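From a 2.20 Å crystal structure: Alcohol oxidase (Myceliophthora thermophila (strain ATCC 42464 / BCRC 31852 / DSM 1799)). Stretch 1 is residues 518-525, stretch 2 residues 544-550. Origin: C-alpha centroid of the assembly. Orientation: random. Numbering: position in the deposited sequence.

Stretch 1 (518-525) VQHQVTHV
Stretch 2 (544-550) GDGSDPE

Residues 518-525 lie within a longer helix, and residues 544-550 form an irregular loop of the same chain that packs against one side of it. The helical pattern is set by Val522 N to Val518 O at 3.0 Å, Thr523 N to Gln519 O at 2.8 Å and His524 N to His520 O at 2.9 Å. Phi/psi stays near -60/-40 at Gln519 and drifts to -101/-10 at His524, where the helix widens into a pi-type turn at 521-525; Val525 N there lies 3.2 Å from Gln521 O and makes a weak bond of 3.5 Å to His520 O. The loop enters extended at Gly544 (-161/-177), then folds into a type I beta turn from Asp545 to Asp548, with Gly546 at -78/-10 and Ser547 at -97/4. Its closing bond, Asp548 N to Asp545 O, is weak at 3.4 Å. In register, the CA atoms of Thr523 and Asp548 are nearest, 6.1 Å apart, and the contact buries 236 Å² in total.

Thr523 contributes the most area, 54 Å². Its CB points toward the loop, and chi1 of -61° (m) lets OG1 donate a hydrogen bond to Asp545 OD2 at 2.8 Å, the one direct hydrogen bond between the stretches. Its methyl serves the apolar side: CG2 lies 4.1 Å from Asp548 CA and 4.1 Å from Pro549 CD, both van der Waals distances.

Asp545, covered over 45 Å², also points toward its partner, with chi1 -174° (t) and chi2 0°. While OD2 accepts from Thr523, OD1 accepts from Ser547 N at 3.1 Å, so the same carboxylate braces the turn and ties it to the helix.

Ser547 (39 Å², chi1 m) and Gln519 (35 Å²) extend the polar cluster. The glutamine CB points sideways, but chi1 -173° (t), chi2 62° (p) and chi3 72° bring its amide nearer the loop. Gln519 NE2 donates to Thr523 OG1 at 3.0 Å, one helical turn on, making that hydroxyl acceptor as well as donor. The 3.4 Å approach of Gln519 NE2 to Asp545 OD1 has too poor an angle for a hydrogen bond; a water joins them instead, accepting from Gln519 NE2 at 2.8 Å and donating to Asp545 OD1 at 2.6 Å. Gln519 OE1 lies 3.4 Å from Ser547 OG.

At the periphery, Pro549 CG meets the ring edge of His524, 4.3 Å from CE1. Just beyond, Glu550 N donates to Asp548 OD1 at 3.0 Å, with Glu550 at the N-cap position before the next helix.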

# COMPACT_ATOMS: atom_id res chain seq x y z
N VAL A 518 9.18 15.50 -12.20
CA VAL A 518 8.71 14.11 -12.21
C VAL A 518 7.28 14.01 -11.69
O VAL A 518 6.47 13.29 -12.27
CB VAL A 518 9.64 13.18 -11.43
CG1 VAL A 518 9.06 11.77 -11.33
CG2 VAL A 518 11.00 13.11 -12.11
N GLN A 519 6.96 14.71 -10.61
CA GLN A 519 5.61 14.68 -10.05
C GLN A 519 4.57 15.17 -11.06
O GLN A 519 3.47 14.60 -11.15
CB GLN A 519 5.50 15.53 -8.77
CG GLN A 519 4.16 15.39 -8.06
CD GLN A 519 3.92 13.96 -7.61
OE1 GLN A 519 4.55 13.51 -6.66
NE2 GLN A 519 3.04 13.23 -8.30
N HIS A 520 4.92 16.21 -11.80
CA HIS A 520 4.09 16.73 -12.88
C HIS A 520 3.86 15.74 -14.01
O HIS A 520 2.75 15.66 -14.54
CB HIS A 520 4.71 18.00 -13.48
CG HIS A 520 3.88 18.61 -14.58
ND1 HIS A 520 2.86 19.50 -14.33
CD2 HIS A 520 3.89 18.40 -15.92
CE1 HIS A 520 2.30 19.84 -15.48
NE2 HIS A 520 2.90 19.18 -16.45
N GLN A 521 4.90 15.02 -14.42
CA GLN A 521 4.72 13.96 -15.41
C GLN A 521 3.76 12.89 -14.89
O GLN A 521 2.87 12.48 -15.61
CB GLN A 521 6.05 13.32 -15.81
CG GLN A 521 7.02 14.25 -16.59
CD GLN A 521 6.44 14.80 -17.86
OE1 GLN A 521 6.05 14.05 -18.74
NE2 GLN A 521 6.34 16.13 -17.96
N VAL A 522 3.95 12.44 -13.65
CA VAL A 522 3.11 11.40 -13.08
C VAL A 522 1.67 11.85 -12.92
O VAL A 522 0.75 11.14 -13.35
CB VAL A 522 3.67 10.88 -11.75
CG1 VAL A 522 2.74 9.85 -11.11
CG2 VAL A 522 5.03 10.21 -12.01
N THR A 523 1.46 13.03 -12.34
CA THR A 523 0.11 13.52 -12.07
C THR A 523 -0.62 14.01 -13.32
O THR A 523 -1.75 13.59 -13.58
CB THR A 523 0.11 14.64 -10.99
OG1 THR A 523 0.63 14.15 -9.74
CG2 THR A 523 -1.33 15.18 -10.77
N HIS A 524 0.02 14.91 -14.08
CA HIS A 524 -0.65 15.65 -15.16
C HIS A 524 -0.42 15.16 -16.58
O HIS A 524 -1.08 15.65 -17.47
CB HIS A 524 -0.28 17.15 -15.09
CG HIS A 524 -0.71 17.80 -13.81
ND1 HIS A 524 -2.03 18.01 -13.49
CD2 HIS A 524 0.01 18.27 -12.76
CE1 HIS A 524 -2.12 18.60 -12.31
NE2 HIS A 524 -0.89 18.76 -11.84
N VAL A 525 0.52 14.24 -16.79
CA VAL A 525 0.69 13.53 -18.08
C VAL A 525 0.19 12.08 -17.93
O VAL A 525 -0.78 11.68 -18.58
CB VAL A 525 2.14 13.63 -18.60
CG1 VAL A 525 2.29 12.88 -19.92
CG2 VAL A 525 2.53 15.10 -18.82
N GLY A 544 -1.03 5.11 -4.93
CA GLY A 544 -1.71 6.14 -5.67
C GLY A 544 -1.07 7.50 -5.55
O GLY A 544 -0.01 7.65 -4.95
N ASP A 545 -1.72 8.48 -6.17
CA ASP A 545 -1.13 9.80 -6.40
C ASP A 545 -1.54 10.75 -5.30
O ASP A 545 -2.61 11.33 -5.36
CB ASP A 545 -1.61 10.34 -7.74
CG ASP A 545 -0.93 11.65 -8.14
OD1 ASP A 545 -0.08 12.17 -7.41
OD2 ASP A 545 -1.22 12.16 -9.25
N GLY A 546 -0.65 10.95 -4.34
CA GLY A 546 -0.94 11.81 -3.19
C GLY A 546 -0.83 13.28 -3.54
O GLY A 546 -1.22 14.09 -2.71
N SER A 547 -0.30 13.63 -4.72
CA SER A 547 -0.27 15.03 -5.19
C SER A 547 -1.37 15.42 -6.14
O SER A 547 -1.36 16.57 -6.61
CB SER A 547 1.03 15.32 -5.92
OG SER A 547 2.08 15.16 -4.99
N ASP A 548 -2.32 14.52 -6.40
CA ASP A 548 -3.41 14.80 -7.31
C ASP A 548 -4.30 15.83 -6.64
O ASP A 548 -4.85 15.56 -5.56
CB ASP A 548 -4.15 13.50 -7.61
CG ASP A 548 -5.39 13.69 -8.49
OD1 ASP A 548 -5.54 14.73 -9.17
OD2 ASP A 548 -6.22 12.75 -8.53
N PRO A 549 -4.46 17.03 -7.25
CA PRO A 549 -5.45 17.99 -6.76
C PRO A 549 -6.84 17.39 -6.55
O PRO A 549 -7.62 17.91 -5.74
CB PRO A 549 -5.55 19.02 -7.90
CG PRO A 549 -4.23 18.95 -8.61
CD PRO A 549 -3.78 17.51 -8.46
N GLU A 550 -7.18 16.37 -7.32
CA GLU A 550 -8.49 15.72 -7.19
C GLU A 550 -8.43 14.42 -6.41
O GLU A 550 -9.31 13.57 -6.58
CB GLU A 550 -9.06 15.47 -8.58
CG GLU A 550 -9.20 16.71 -9.45
CD GLU A 550 -10.13 17.75 -8.89
OE1 GLU A 550 -11.04 17.40 -8.09
OE2 GLU A 550 -9.92 18.96 -9.23
O HOH W 1 2.13 10.91 -7.11